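Local coordinates for DNA polymerase (Pyrobaculum calidifontis, PDB 5MDN), which probably catalyses template-directed DNA synthesis, adding deoxyribonucleotides to a growing strand and releasing diphosphate, as a family B DNA polymerase, at residues 199-204 and 216-221; 226-231 and 342-347; 427-432 and 471-476. All coordinates share one frame; numbering follows the deposited sequence.

Contact 1: residues 199-204 and 216-221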
ATOM      1  N   GLU A 199     -24.667 -12.676   5.486  1.00 67.49           N
ATOM      2  CA  GLU A 199     -25.616 -12.253   6.507  1.00 73.20           C
ATOM      3  C   GLU A 199     -25.400 -10.778   6.803  1.00 68.89           C
ATOM      4  O   GLU A 199     -24.288 -10.257   6.680  1.00 68.13           O
ATOM      5  CB  GLU A 199     -25.508 -13.063   7.808  1.00 81.75           C
ATOM      6  CG  GLU A 199     -26.145 -14.443   7.749  1.00 87.95           C
ATOM      7  CD  GLU A 199     -26.306 -15.071   9.118  1.00 95.31           C
ATOM      8  OE1 GLU A 199     -25.950 -14.417  10.121  1.00 96.36           O
ATOM      9  OE2 GLU A 199     -26.795 -16.219   9.190  1.00100.26           O
ATOM     10  N   VAL A 200     -26.484 -10.111   7.190  1.00 73.98           N
ATOM     11  CA  VAL A 200     -26.468  -8.700   7.557  1.00 73.77           C
ATOM     12  C   VAL A 200     -27.112  -8.569   8.927  1.00 71.80           C
ATOM     13  O   VAL A 200     -28.277  -8.945   9.108  1.00 73.18           O
ATOM     14  CB  VAL A 200     -27.204  -7.824   6.532  1.00 73.34           C
ATOM     15  CG1 VAL A 200     -26.934  -6.352   6.810  1.00 73.28           C
ATOM     16  CG2 VAL A 200     -26.784  -8.192   5.122  1.00 72.14           C
ATOM     17  N   PHE A 201     -26.362  -8.040   9.886  1.00 65.92           N
ATOM     18  CA  PHE A 201     -26.873  -7.772  11.222  1.00 68.25           C
ATOM     19  C   PHE A 201     -27.277  -6.305  11.292  1.00 68.97           C
ATOM     20  O   PHE A 201     -26.425  -5.415  11.190  1.00 66.47           O
ATOM     21  CB  PHE A 201     -25.825  -8.104  12.284  1.00 70.83           C
ATOM     22  CG  PHE A 201     -25.209  -9.465  12.129  1.00 72.16           C
ATOM     23  CD1 PHE A 201     -25.913 -10.606  12.483  1.00 73.45           C
ATOM     24  CD2 PHE A 201     -23.924  -9.604  11.638  1.00 73.79           C
ATOM     25  CE1 PHE A 201     -25.342 -11.860  12.345  1.00 73.94           C
ATOM     26  CE2 PHE A 201     -23.350 -10.852  11.497  1.00 75.17           C
ATOM     27  CZ  PHE A 201     -24.058 -11.981  11.850  1.00 74.50           C
ATOM     28  N   GLU A 202     -28.571  -6.051  11.466  1.00 74.20           N
ATOM     29  CA  GLU A 202     -29.086  -4.700  11.605  1.00 75.93           C
ATOM     30  C   GLU A 202     -29.449  -4.433  13.058  1.00 72.65           C
ATOM     31  O   GLU A 202     -29.845  -5.337  13.798  1.00 70.42           O
ATOM     32  CB  GLU A 202     -30.326  -4.463  10.736  1.00 80.12           C
ATOM     33  CG  GLU A 202     -30.510  -5.410   9.570  1.00 84.41           C
ATOM     34  CD  GLU A 202     -31.821  -5.162   8.844  1.00 85.65           C
ATOM     35  OE1 GLU A 202     -32.284  -4.002   8.827  1.00 87.59           O
ATOM     36  OE2 GLU A 202     -32.396  -6.129   8.303  1.00 86.18           O
ATOM     37  N   ALA A 203     -29.316  -3.173  13.452  1.00 69.82           N
ATOM     38  CA  ALA A 203     -29.628  -2.760  14.805  1.00 76.51           C
ATOM     39  C   ALA A 203     -31.138  -2.617  15.004  1.00 84.18           C
ATOM     40  O   ALA A 203     -31.932  -2.640  14.059  1.00 83.72           O
ATOM     41  CB  ALA A 203     -28.919  -1.441  15.119  1.00 75.09           C
ATOM     42  N   GLU A 204     -31.523  -2.458  16.268  1.00 81.84           N
ATOM     43  CA  GLU A 204     -32.832  -1.932  16.623  1.00 85.64           C
ATOM     44  C   GLU A 204     -32.712  -0.431  16.825  1.00 86.46           C
ATOM     45  O   GLU A 204     -31.893   0.021  17.633  1.00 84.97           O
ATOM     46  CB  GLU A 204     -33.382  -2.560  17.903  1.00 92.58           C
ATOM     47  CG  GLU A 204     -33.567  -4.040  17.841  1.00 99.17           C
ATOM     48  CD  GLU A 204     -34.518  -4.570  18.896  1.00106.47           C
ATOM     49  OE1 GLU A 204     -35.343  -3.794  19.434  1.00114.76           O
ATOM     50  OE2 GLU A 204     -34.435  -5.782  19.176  1.00106.80           O
ATOM     51  N   VAL A 216     -19.389 -10.819  16.272  1.00 63.03           N
ATOM     52  CA  VAL A 216     -18.421 -11.596  17.045  1.00 62.74           C
ATOM     53  C   VAL A 216     -18.766 -13.080  16.993  1.00 63.85           C
ATOM     54  O   VAL A 216     -17.895 -13.931  16.783  1.00 68.67           O
ATOM     55  CB  VAL A 216     -18.352 -11.080  18.494  1.00 61.63           C
ATOM     56  CG1 VAL A 216     -17.470 -11.982  19.332  1.00 59.80           C
ATOM     57  CG2 VAL A 216     -17.831  -9.653  18.523  1.00 61.96           C
ATOM     58  N   ASP A 217     -20.046 -13.413  17.185  1.00 61.25           N
ATOM     59  CA  ASP A 217     -20.454 -14.815  17.161  1.00 63.52           C
ATOM     60  C   ASP A 217     -20.219 -15.443  15.792  1.00 66.25           C
ATOM     61  O   ASP A 217     -19.843 -16.617  15.700  1.00 67.64           O
ATOM     62  CB  ASP A 217     -21.922 -14.945  17.569  1.00 65.33           C
ATOM     63  CG  ASP A 217     -22.126 -14.805  19.064  1.00 67.34           C
ATOM     64  OD1 ASP A 217     -21.242 -15.256  19.823  1.00 67.36           O
ATOM     65  OD2 ASP A 217     -23.169 -14.255  19.479  1.00 67.59           O
ATOM     66  N   PHE A 218     -20.436 -14.680  14.717  1.00 66.25           N
ATOM     67  CA  PHE A 218     -20.231 -15.230  13.379  1.00 65.59           C
ATOM     68  C   PHE A 218     -18.755 -15.515  13.117  1.00 63.55           C
ATOM     69  O   PHE A 218     -18.413 -16.558  12.547  1.00 62.29           O
ATOM     70  CB  PHE A 218     -20.791 -14.281  12.319  1.00 65.83           C
ATOM     71  CG  PHE A 218     -20.872 -14.894  10.947  1.00 66.21           C
ATOM     72  CD1 PHE A 218     -22.008 -15.581  10.548  1.00 67.98           C
ATOM     73  CD2 PHE A 218     -19.814 -14.790  10.058  1.00 66.70           C
ATOM     74  CE1 PHE A 218     -22.089 -16.149   9.291  1.00 67.73           C
ATOM     75  CE2 PHE A 218     -19.890 -15.357   8.800  1.00 67.77           C
ATOM     76  CZ  PHE A 218     -21.027 -16.037   8.416  1.00 67.23           C
ATOM     77  N   VAL A 219     -17.870 -14.592  13.505  1.00 63.06           N
ATOM     78  CA  VAL A 219     -16.437 -14.810  13.316  1.00 64.38           C
ATOM     79  C   VAL A 219     -15.983 -16.046  14.081  1.00 63.83           C
ATOM     80  O   VAL A 219     -15.222 -16.872  13.561  1.00 62.58           O
ATOM     81  CB  VAL A 219     -15.646 -13.556  13.736  1.00 66.26           C
ATOM     82  CG1 VAL A 219     -14.148 -13.835  13.713  1.00 65.09           C
ATOM     83  CG2 VAL A 219     -15.986 -12.385  12.828  1.00 67.98           C
ATOM     84  N   LYS A 220     -16.448 -16.200  15.321  1.00 63.66           N
ATOM     85  CA  LYS A 220     -16.115 -17.391  16.093  1.00 63.99           C
ATOM     86  C   LYS A 220     -16.756 -18.637  15.492  1.00 63.49           C
ATOM     87  O   LYS A 220     -16.171 -19.727  15.546  1.00 66.54           O
ATOM     88  CB  LYS A 220     -16.556 -17.211  17.547  1.00 65.05           C
ATOM     89  CG  LYS A 220     -15.859 -16.074  18.280  1.00 68.25           C
ATOM     90  CD  LYS A 220     -16.209 -16.087  19.759  1.00 70.30           C
ATOM     91  CE  LYS A 220     -17.697 -15.873  19.974  1.00 73.46           C
ATOM     92  NZ  LYS A 220     -18.036 -15.740  21.418  1.00 76.79           N
ATOM     93  N   GLU A 221     -17.948 -18.490  14.915  1.00 70.81           N
ATOM     94  CA  GLU A 221     -18.658 -19.627  14.340  1.00 74.49           C
ATOM     95  C   GLU A 221     -17.967 -20.099  13.064  1.00 72.18           C
ATOM     96  O   GLU A 221     -17.718 -21.297  12.882  1.00 75.18           O
ATOM     97  CB  GLU A 221     -20.110 -19.223  14.052  1.00 81.25           C
ATOM     98  CG  GLU A 221     -21.065 -20.337  13.648  1.00 89.54           C
ATOM     99  CD  GLU A 221     -21.277 -21.327  14.778  1.00 98.37           C
ATOM    100  OE1 GLU A 221     -21.191 -20.900  15.951  1.00106.09           O
ATOM    101  OE2 GLU A 221     -21.533 -22.519  14.501  1.00102.17           O
TER
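In the RNase H-like exonuclease domain, an edge strand and the helix that follows it meet through Phe-201 and Phe-218, with Glu-199 at the outer margin. The link is slender: 113 Å² is buried over both sides, and the nearest alpha carbons, those of Glu-199 and Phe-218, stand 9.2 Å apart. Side chains alone therefore bridge the gap. Phe-201 reaches across with the far end of its ring, its CZ lying 4.0 Å from CB of Phe-218, and the two side chains run at about a right angle. The CB of Phe-218 faces the strand, and with CG anti to the backbone N (chi1 -168°) the ring lies where Phe-201 CZ and Glu-199 OE1 meet it; Phe-218 gives up more surface here than either partner.

Strand 198-202, helix 209-222 and strand 226-229 form a beta-alpha-beta crossover between parallel strands, as in the RNase H-like fold, with strands 186-193 and 165-172 lying between the two it joins. Phe-218 accordingly packs also on Val-191 and Leu-166 of those intervening strands, while Val-200, on the other face of the edge strand, touches Met-330 and Leu-334 of helix 326-356.

Glu-199 shares the helix-facing side of the strand with Phe-201, two residues on. Its chain is extended beyond CG, which carries OE1 to 4.1 Å from CD1 of Phe-218, the carboxylate and ring planes being 49° apart. This is a van der Waals approach to the ring at the exposed margin. Next to Phe-218, Asp-217 turns to a salt bridge with Arg-213 in its own helix.

Contact 2: residues 226-231 and 342-347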
ATOM      1  N   VAL A 226      -8.459 -15.466   7.087  1.00 56.61           N
ATOM      2  CA  VAL A 226      -8.224 -14.106   6.620  1.00 54.99           C
ATOM      3  C   VAL A 226      -9.507 -13.305   6.798  1.00 55.82           C
ATOM      4  O   VAL A 226     -10.602 -13.787   6.484  1.00 57.87           O
ATOM      5  CB  VAL A 226      -7.766 -14.082   5.146  1.00 55.50           C
ATOM      6  CG1 VAL A 226      -7.265 -12.696   4.769  1.00 56.25           C
ATOM      7  CG2 VAL A 226      -6.688 -15.129   4.906  1.00 57.50           C
ATOM      8  N   ILE A 227      -9.370 -12.082   7.305  1.00 53.34           N
ATOM      9  CA  ILE A 227     -10.470 -11.128   7.383  1.00 52.47           C
ATOM     10  C   ILE A 227     -10.133  -9.960   6.468  1.00 53.28           C
ATOM     11  O   ILE A 227      -9.135  -9.260   6.685  1.00 55.17           O
ATOM     12  CB  ILE A 227     -10.715 -10.654   8.823  1.00 52.36           C
ATOM     13  CG1 ILE A 227     -11.285 -11.793   9.669  1.00 53.93           C
ATOM     14  CG2 ILE A 227     -11.651  -9.455   8.839  1.00 53.72           C
ATOM     15  CD1 ILE A 227     -11.444 -11.446  11.138  1.00 55.82           C
ATOM     16  N   VAL A 228     -10.959  -9.746   5.447  1.00 50.24           N
ATOM     17  CA  VAL A 228     -10.732  -8.703   4.455  1.00 52.90           C
ATOM     18  C   VAL A 228     -11.794  -7.626   4.607  1.00 52.05           C
ATOM     19  O   VAL A 228     -12.967  -7.920   4.862  1.00 55.19           O
ATOM     20  CB  VAL A 228     -10.735  -9.268   3.020  1.00 56.09           C
ATOM     21  CG1 VAL A 228      -9.319  -9.608   2.581  1.00 58.33           C
ATOM     22  CG2 VAL A 228     -11.632 -10.492   2.936  1.00 57.30           C
ATOM     23  N   GLY A 229     -11.370  -6.372   4.457  1.00 49.77           N
ATOM     24  CA  GLY A 229     -12.275  -5.243   4.421  1.00 51.51           C
ATOM     25  C   GLY A 229     -11.688  -4.172   3.531  1.00 52.03           C
ATOM     26  O   GLY A 229     -10.552  -4.278   3.062  1.00 53.88           O
ATOM     27  N   TYR A 230     -12.477  -3.129   3.299  1.00 56.99           N
ATOM     28  CA  TYR A 230     -12.027  -1.969   2.541  1.00 54.00           C
ATOM     29  C   TYR A 230     -11.942  -0.783   3.491  1.00 52.40           C
ATOM     30  O   TYR A 230     -12.960  -0.347   4.039  1.00 53.98           O
ATOM     31  CB  TYR A 230     -12.960  -1.671   1.368  1.00 54.67           C
ATOM     32  CG  TYR A 230     -12.305  -0.827   0.300  1.00 54.89           C
ATOM     33  CD1 TYR A 230     -12.326   0.560   0.369  1.00 55.01           C
ATOM     34  CD2 TYR A 230     -11.649  -1.420  -0.771  1.00 55.29           C
ATOM     35  CE1 TYR A 230     -11.719   1.332  -0.605  1.00 55.38           C
ATOM     36  CE2 TYR A 230     -11.041  -0.657  -1.749  1.00 55.01           C
ATOM     37  CZ  TYR A 230     -11.079   0.719  -1.661  1.00 55.12           C
ATOM     38  OH  TYR A 230     -10.474   1.485  -2.630  1.00 55.61           O
ATOM     39  N   ASN A 231     -10.724  -0.276   3.693  1.00 52.66           N
ATOM     40  CA  ASN A 231     -10.434   0.735   4.711  1.00 51.37           C
ATOM     41  C   ASN A 231     -10.811   0.240   6.106  1.00 52.69           C
ATOM     42  O   ASN A 231     -11.242   1.019   6.962  1.00 54.65           O
ATOM     43  CB  ASN A 231     -11.128   2.064   4.397  1.00 50.23           C
ATOM     44  CG  ASN A 231     -10.444   3.248   5.055  1.00 52.42           C
ATOM     45  OD1 ASN A 231      -9.215   3.304   5.137  1.00 53.17           O
ATOM     46  ND2 ASN A 231     -11.236   4.204   5.525  1.00 54.03           N
ATOM     47  N   GLY A 342     -15.132  -9.829  -3.798  1.00 56.30           N
ATOM     48  CA  GLY A 342     -14.734  -9.919  -5.193  1.00 57.15           C
ATOM     49  C   GLY A 342     -13.324  -9.413  -5.427  1.00 57.18           C
ATOM     50  O   GLY A 342     -12.519 -10.067  -6.095  1.00 59.62           O
ATOM     51  N   LEU A 343     -13.015  -8.227  -4.893  1.00 52.04           N
ATOM     52  CA  LEU A 343     -11.651  -7.707  -4.971  1.00 54.81           C
ATOM     53  C   LEU A 343     -10.654  -8.670  -4.338  1.00 56.72           C
ATOM     54  O   LEU A 343      -9.564  -8.891  -4.879  1.00 58.96           O
ATOM     55  CB  LEU A 343     -11.563  -6.340  -4.293  1.00 56.20           C
ATOM     56  CG  LEU A 343     -11.881  -5.102  -5.129  1.00 59.26           C
ATOM     57  CD1 LEU A 343     -12.048  -3.886  -4.232  1.00 59.69           C
ATOM     58  CD2 LEU A 343     -10.789  -4.862  -6.158  1.00 61.19           C
ATOM     59  N   ALA A 344     -11.002  -9.232  -3.175  1.00 56.88           N
ATOM     60  CA  ALA A 344     -10.102 -10.157  -2.493  1.00 57.21           C
ATOM     61  C   ALA A 344      -9.735 -11.338  -3.382  1.00 57.38           C
ATOM     62  O   ALA A 344      -8.565 -11.730  -3.454  1.00 55.64           O
ATOM     63  CB  ALA A 344     -10.741 -10.643  -1.193  1.00 58.20           C
ATOM     64  N   GLU A 345     -10.719 -11.913  -4.079  1.00 56.27           N
ATOM     65  CA  GLU A 345     -10.437 -13.032  -4.972  1.00 58.28           C
ATOM     66  C   GLU A 345      -9.400 -12.673  -6.032  1.00 56.92           C
ATOM     67  O   GLU A 345      -8.656 -13.546  -6.493  1.00 55.37           O
ATOM     68  CB  GLU A 345     -11.730 -13.509  -5.629  1.00 62.08           C
ATOM     69  CG  GLU A 345     -12.705 -14.163  -4.660  1.00 66.46           C
ATOM     70  CD  GLU A 345     -14.143 -14.113  -5.146  1.00 70.56           C
ATOM     71  OE1 GLU A 345     -14.355 -13.909  -6.361  1.00 75.52           O
ATOM     72  OE2 GLU A 345     -15.061 -14.283  -4.314  1.00 70.59           O
ATOM     73  N   LYS A 346      -9.336 -11.404  -6.429  1.00 58.45           N
ATOM     74  CA  LYS A 346      -8.363 -10.961  -7.423  1.00 58.52           C
ATOM     75  C   LYS A 346      -7.031 -10.541  -6.807  1.00 56.39           C
ATOM     76  O   LYS A 346      -5.974 -10.813  -7.384  1.00 55.25           O
ATOM     77  CB  LYS A 346      -8.940  -9.806  -8.245  1.00 61.15           C
ATOM     78  CG  LYS A 346     -10.236 -10.140  -8.962  1.00 62.95           C
ATOM     79  CD  LYS A 346     -10.302  -9.452 -10.318  1.00 63.93           C
ATOM     80  CE  LYS A 346     -11.480  -9.949 -11.138  1.00 64.08           C
ATOM     81  NZ  LYS A 346     -11.405 -11.415 -11.367  1.00 64.30           N
ATOM     82  N   LEU A 347      -7.056  -9.871  -5.654  1.00 55.67           N
ATOM     83  CA  LEU A 347      -5.843  -9.308  -5.071  1.00 55.14           C
ATOM     84  C   LEU A 347      -5.186 -10.203  -4.029  1.00 56.66           C
ATOM     85  O   LEU A 347      -3.955 -10.193  -3.913  1.00 55.07           O
ATOM     86  CB  LEU A 347      -6.143  -7.944  -4.437  1.00 55.40           C
ATOM     87  CG  LEU A 347      -6.757  -6.873  -5.342  1.00 57.00           C
ATOM     88  CD1 LEU A 347      -6.849  -5.546  -4.607  1.00 57.88           C
ATOM     89  CD2 LEU A 347      -5.958  -6.724  -6.628  1.00 57.39           C
TER
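Tyr-230 and Leu-343, with Val-228 and Ala-344, pack the end of a strand in the exonuclease sheet against helix 326-356. Tracing Tyr-230 outward shows how the ring gets there. Its CB is 6.1 Å from CD1 of Leu-343, too far to touch. CG is placed anti to the backbone N (chi1 -160°), and from there one flank of the ring draws closer: CD2 comes to 4.3 Å from CD1 of Leu-343, and CE2 to 4.2 Å from the same methyl. Beyond that the ring diverges, with OH 5.8 Å from Leu-343 CD1. The hydroxyl is instead hydrogen-bonded to the backbone O of Lys-291, so the buried polar tip is satisfied, while Val-296 and Leu-293 of helix 293-299 supply further apolar cover to the ring.

Two residues earlier, Val-228 points at the helix, and its CG1 lies 4.2 Å from CB of Ala-344. The small alanine side chain fits the backbone separation here, 7.1 Å between the CA atoms of Val-228 and Ala-344.

Tyr-230 and Asn-231 open the stretch matching the Exo II motif of family B polymerases, and Asn-231 occupies the N-cap position of helix 232-247. That helix carries Asp-236, which like Asp-169 binds magnesium in a structure of this protein. The Tyr-230 side chain as a whole is about 5 Å from that of Asp-169 and about 6 Å from a bound magnesium ion. All four touching residues are buried and meet through carbon atoms, which implies that apolar packing holds this interface, while the hydrogen bond to Lys-291 O probably restrains the ring.

Contact 3: residues 427-432 and 471-476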
ATOM      1  N   ASN A 427      18.991  -5.163 -13.916  1.00 59.17           N
ATOM      2  CA  ASN A 427      20.024  -5.450 -14.908  1.00 58.59           C
ATOM      3  C   ASN A 427      21.233  -4.539 -14.731  1.00 54.93           C
ATOM      4  O   ASN A 427      22.376  -5.008 -14.683  1.00 53.33           O
ATOM      5  CB  ASN A 427      19.452  -5.298 -16.319  1.00 60.50           C
ATOM      6  CG  ASN A 427      19.224  -6.627 -17.004  1.00 62.62           C
ATOM      7  OD1 ASN A 427      18.664  -7.556 -16.417  1.00 67.74           O
ATOM      8  ND2 ASN A 427      19.666  -6.732 -18.252  1.00 62.04           N
ATOM      9  N   ILE A 428      20.997  -3.227 -14.654  1.00 61.15           N
ATOM     10  CA  ILE A 428      22.087  -2.269 -14.477  1.00 58.74           C
ATOM     11  C   ILE A 428      22.886  -2.591 -13.218  1.00 57.75           C
ATOM     12  O   ILE A 428      24.124  -2.615 -13.232  1.00 59.04           O
ATOM     13  CB  ILE A 428      21.529  -0.835 -14.444  1.00 59.16           C
ATOM     14  CG1 ILE A 428      21.405  -0.289 -15.865  1.00 58.64           C
ATOM     15  CG2 ILE A 428      22.417   0.076 -13.610  1.00 60.14           C
ATOM     16  CD1 ILE A 428      20.576   0.959 -15.958  1.00 60.77           C
ATOM     17  N   MET A 429      22.189  -2.843 -12.107  1.00 52.39           N
ATOM     18  CA  MET A 429      22.876  -3.052 -10.836  1.00 55.46           C
ATOM     19  C   MET A 429      23.598  -4.394 -10.789  1.00 55.60           C
ATOM     20  O   MET A 429      24.634  -4.512 -10.125  1.00 55.29           O
ATOM     21  CB  MET A 429      21.880  -2.928  -9.684  1.00 56.28           C
ATOM     22  CG  MET A 429      21.403  -1.501  -9.457  1.00 58.67           C
ATOM     23  SD  MET A 429      20.326  -1.312  -8.026  1.00 62.17           S
ATOM     24  CE  MET A 429      18.827  -2.091  -8.618  1.00 61.70           C
ATOM     25  N   MET A 430      23.069  -5.417 -11.465  1.00 54.50           N
ATOM     26  CA  MET A 430      23.766  -6.699 -11.516  1.00 56.02           C
ATOM     27  C   MET A 430      24.937  -6.659 -12.493  1.00 59.65           C
ATOM     28  O   MET A 430      26.050  -7.072 -12.155  1.00 60.82           O
ATOM     29  CB  MET A 430      22.800  -7.826 -11.891  1.00 55.42           C
ATOM     30  CG  MET A 430      21.827  -8.213 -10.789  1.00 54.55           C
ATOM     31  SD  MET A 430      20.618  -9.453 -11.300  1.00 55.07           S
ATOM     32  CE  MET A 430      19.771  -8.602 -12.627  1.00 57.45           C
ATOM     33  N   LYS A 431      24.699  -6.164 -13.710  1.00 58.93           N
ATOM     34  CA  LYS A 431      25.721  -6.213 -14.753  1.00 61.10           C
ATOM     35  C   LYS A 431      26.902  -5.300 -14.442  1.00 58.56           C
ATOM     36  O   LYS A 431      28.028  -5.577 -14.873  1.00 58.52           O
ATOM     37  CB  LYS A 431      25.091  -5.843 -16.097  1.00 66.93           C
ATOM     38  CG  LYS A 431      26.023  -5.889 -17.291  1.00 73.87           C
ATOM     39  CD  LYS A 431      25.276  -5.499 -18.560  1.00 76.40           C
ATOM     40  CE  LYS A 431      26.205  -5.403 -19.760  1.00 76.20           C
ATOM     41  NZ  LYS A 431      26.853  -6.706 -20.072  1.00 76.55           N
ATOM     42  N   TYR A 432      26.677  -4.222 -13.692  1.00 59.61           N
ATOM     43  CA  TYR A 432      27.743  -3.307 -13.310  1.00 59.84           C
ATOM     44  C   TYR A 432      28.085  -3.376 -11.829  1.00 58.25           C
ATOM     45  O   TYR A 432      28.957  -2.627 -11.374  1.00 58.48           O
ATOM     46  CB  TYR A 432      27.368  -1.875 -13.705  1.00 62.71           C
ATOM     47  CG  TYR A 432      27.221  -1.703 -15.198  1.00 67.81           C
ATOM     48  CD1 TYR A 432      28.317  -1.835 -16.041  1.00 69.08           C
ATOM     49  CD2 TYR A 432      25.983  -1.435 -15.770  1.00 68.14           C
ATOM     50  CE1 TYR A 432      28.191  -1.689 -17.408  1.00 70.21           C
ATOM     51  CE2 TYR A 432      25.847  -1.289 -17.138  1.00 69.02           C
ATOM     52  CZ  TYR A 432      26.953  -1.416 -17.950  1.00 70.07           C
ATOM     53  OH  TYR A 432      26.823  -1.271 -19.312  1.00 76.12           O
ATOM     54  N   ALA A 471      23.924  -9.320  -5.358  1.00 49.13           N
ATOM     55  CA  ALA A 471      23.735 -10.711  -4.960  1.00 51.46           C
ATOM     56  C   ALA A 471      22.269 -11.015  -4.669  1.00 52.46           C
ATOM     57  O   ALA A 471      21.784 -12.110  -4.974  1.00 52.23           O
ATOM     58  CB  ALA A 471      24.603 -11.034  -3.743  1.00 53.07           C
ATOM     59  N   VAL A 472      21.551 -10.059  -4.074  1.00 52.00           N
ATOM     60  CA  VAL A 472      20.136 -10.264  -3.766  1.00 51.71           C
ATOM     61  C   VAL A 472      19.310 -10.305  -5.045  1.00 52.11           C
ATOM     62  O   VAL A 472      18.457 -11.183  -5.228  1.00 53.76           O
ATOM     63  CB  VAL A 472      19.635  -9.170  -2.808  1.00 51.56           C
ATOM     64  CG1 VAL A 472      18.130  -9.276  -2.625  1.00 51.90           C
ATOM     65  CG2 VAL A 472      20.352  -9.270  -1.473  1.00 53.15           C
ATOM     66  N   LEU A 473      19.551  -9.353  -5.949  1.00 49.21           N
ATOM     67  CA  LEU A 473      18.824  -9.333  -7.212  1.00 49.70           C
ATOM     68  C   LEU A 473      19.107 -10.588  -8.024  1.00 52.95           C
ATOM     69  O   LEU A 473      18.194 -11.158  -8.633  1.00 52.67           O
ATOM     70  CB  LEU A 473      19.210  -8.093  -8.013  1.00 47.14           C
ATOM     71  CG  LEU A 473      18.854  -6.770  -7.346  1.00 48.19           C
ATOM     72  CD1 LEU A 473      19.597  -5.617  -8.005  1.00 48.71           C
ATOM     73  CD2 LEU A 473      17.356  -6.549  -7.384  1.00 49.43           C
ATOM     74  N   LYS A 474      20.372 -11.021  -8.062  1.00 53.12           N
ATOM     75  CA  LYS A 474      20.722 -12.251  -8.770  1.00 55.28           C
ATOM     76  C   LYS A 474      19.901 -13.431  -8.263  1.00 52.33           C
ATOM     77  O   LYS A 474      19.477 -14.287  -9.046  1.00 49.10           O
ATOM     78  CB  LYS A 474      22.219 -12.542  -8.621  1.00 61.07           C
ATOM     79  CG  LYS A 474      23.126 -11.542  -9.321  1.00 67.14           C
ATOM     80  CD  LYS A 474      24.579 -11.968  -9.343  1.00 69.68           C
ATOM     81  CE  LYS A 474      25.421 -10.857  -9.939  1.00 72.48           C
ATOM     82  NZ  LYS A 474      26.863 -11.198  -9.898  1.00 74.77           N
ATOM     83  N   HIS A 475      19.674 -13.493  -6.950  1.00 57.15           N
ATOM     84  CA  HIS A 475      18.880 -14.574  -6.376  1.00 57.89           C
ATOM     85  C   HIS A 475      17.405 -14.430  -6.735  1.00 53.68           C
ATOM     86  O   HIS A 475      16.734 -15.425  -7.037  1.00 50.69           O
ATOM     87  CB  HIS A 475      19.080 -14.606  -4.864  1.00 59.81           C
ATOM     88  CG  HIS A 475      18.513 -15.820  -4.202  1.00 65.36           C
ATOM     89  ND1 HIS A 475      17.261 -15.836  -3.626  1.00 69.94           N
ATOM     90  CD2 HIS A 475      19.024 -17.061  -4.026  1.00 67.81           C
ATOM     91  CE1 HIS A 475      17.029 -17.033  -3.118  1.00 71.77           C
ATOM     92  NE2 HIS A 475      18.080 -17.796  -3.350  1.00 69.56           N
ATOM     93  N   LEU A 476      16.880 -13.202  -6.689  1.00 53.29           N
ATOM     94  CA  LEU A 476      15.491 -12.975  -7.081  1.00 52.76           C
ATOM     95  C   LEU A 476      15.270 -13.327  -8.546  1.00 52.45           C
ATOM     96  O   LEU A 476      14.244 -13.919  -8.902  1.00 50.29           O
ATOM     97  CB  LEU A 476      15.097 -11.523  -6.813  1.00 52.85           C
ATOM     98  CG  LEU A 476      14.997 -11.083  -5.351  1.00 52.14           C
ATOM     99  CD1 LEU A 476      14.696  -9.594  -5.255  1.00 51.20           C
ATOM    100  CD2 LEU A 476      13.940 -11.896  -4.621  1.00 51.35           C
TER
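Met-429 and Met-430 carry helix 424-431 onto Leu-473 and Lys-474 of helix 468-486. On the residues flanking this pair, Ile-428 packs on Phe-537, Ala-538 and Ile-541 of helix 528-551, and Tyr-432 stacks its ring with the same Phe-537.

Met-429 is the first to reach across. Its chain is bent at the last torsion (chi3 -72°), which folds the terminal methyl back so that both ends of the side chain flank one leucine branch: CE lies 3.7 Å, and CB 3.9 Å, from CD1 of Leu-473. Met-514 of helix 514-519 touches both Met-429 and Leu-473.

By analogy with other family B polymerases, the helix after the motif A strand belongs to the palm, and the long helix 468-486 probably corresponds to the first of the fingers pair; the contact thus probably lies where palm meets fingers. The local axes come within 9.3 Å with 117° between their N-to-C directions, closer to perpendicular than to antiparallel. The two segments bury 232 Å² between them, counting both sides.

Met-430 fills the nearest point, its CA 6.9 Å from that of Lys-474. CG leans on Leu-473, 3.8 Å from that residue's CB, while SD lies over the backbone at 3.6 Å from Lys-474 N, a van der Waals contact. The sulfur is also 3.8 Å from CG of Lys-474. The side chains of Met-430 and Lys-474 run antiparallel, side by side, the lysine chain being extended beyond CG at the exposed margin.

How the contacts relate
From the N terminus the three contacts close in series, with none nesting or crossing. Contact 1 shuts a short loop, with 11 residues between its segments, inside the exonuclease domain. Contact 2 follows soon afterwards, because helix 209-222 leads straight into strand 226-229. It spans 110 intervening residues to bring helix 326-356 back against the same sheet. Their centres are 19 Å apart. Contact 3 closes 38 residues within the polymerase region, joining helices 424-431 and 468-486. Its centre is 34 Å from that of contact 2 and 51 Å from that of contact 1; contacts 1 and 3 lie on opposite sides of the chain's centre.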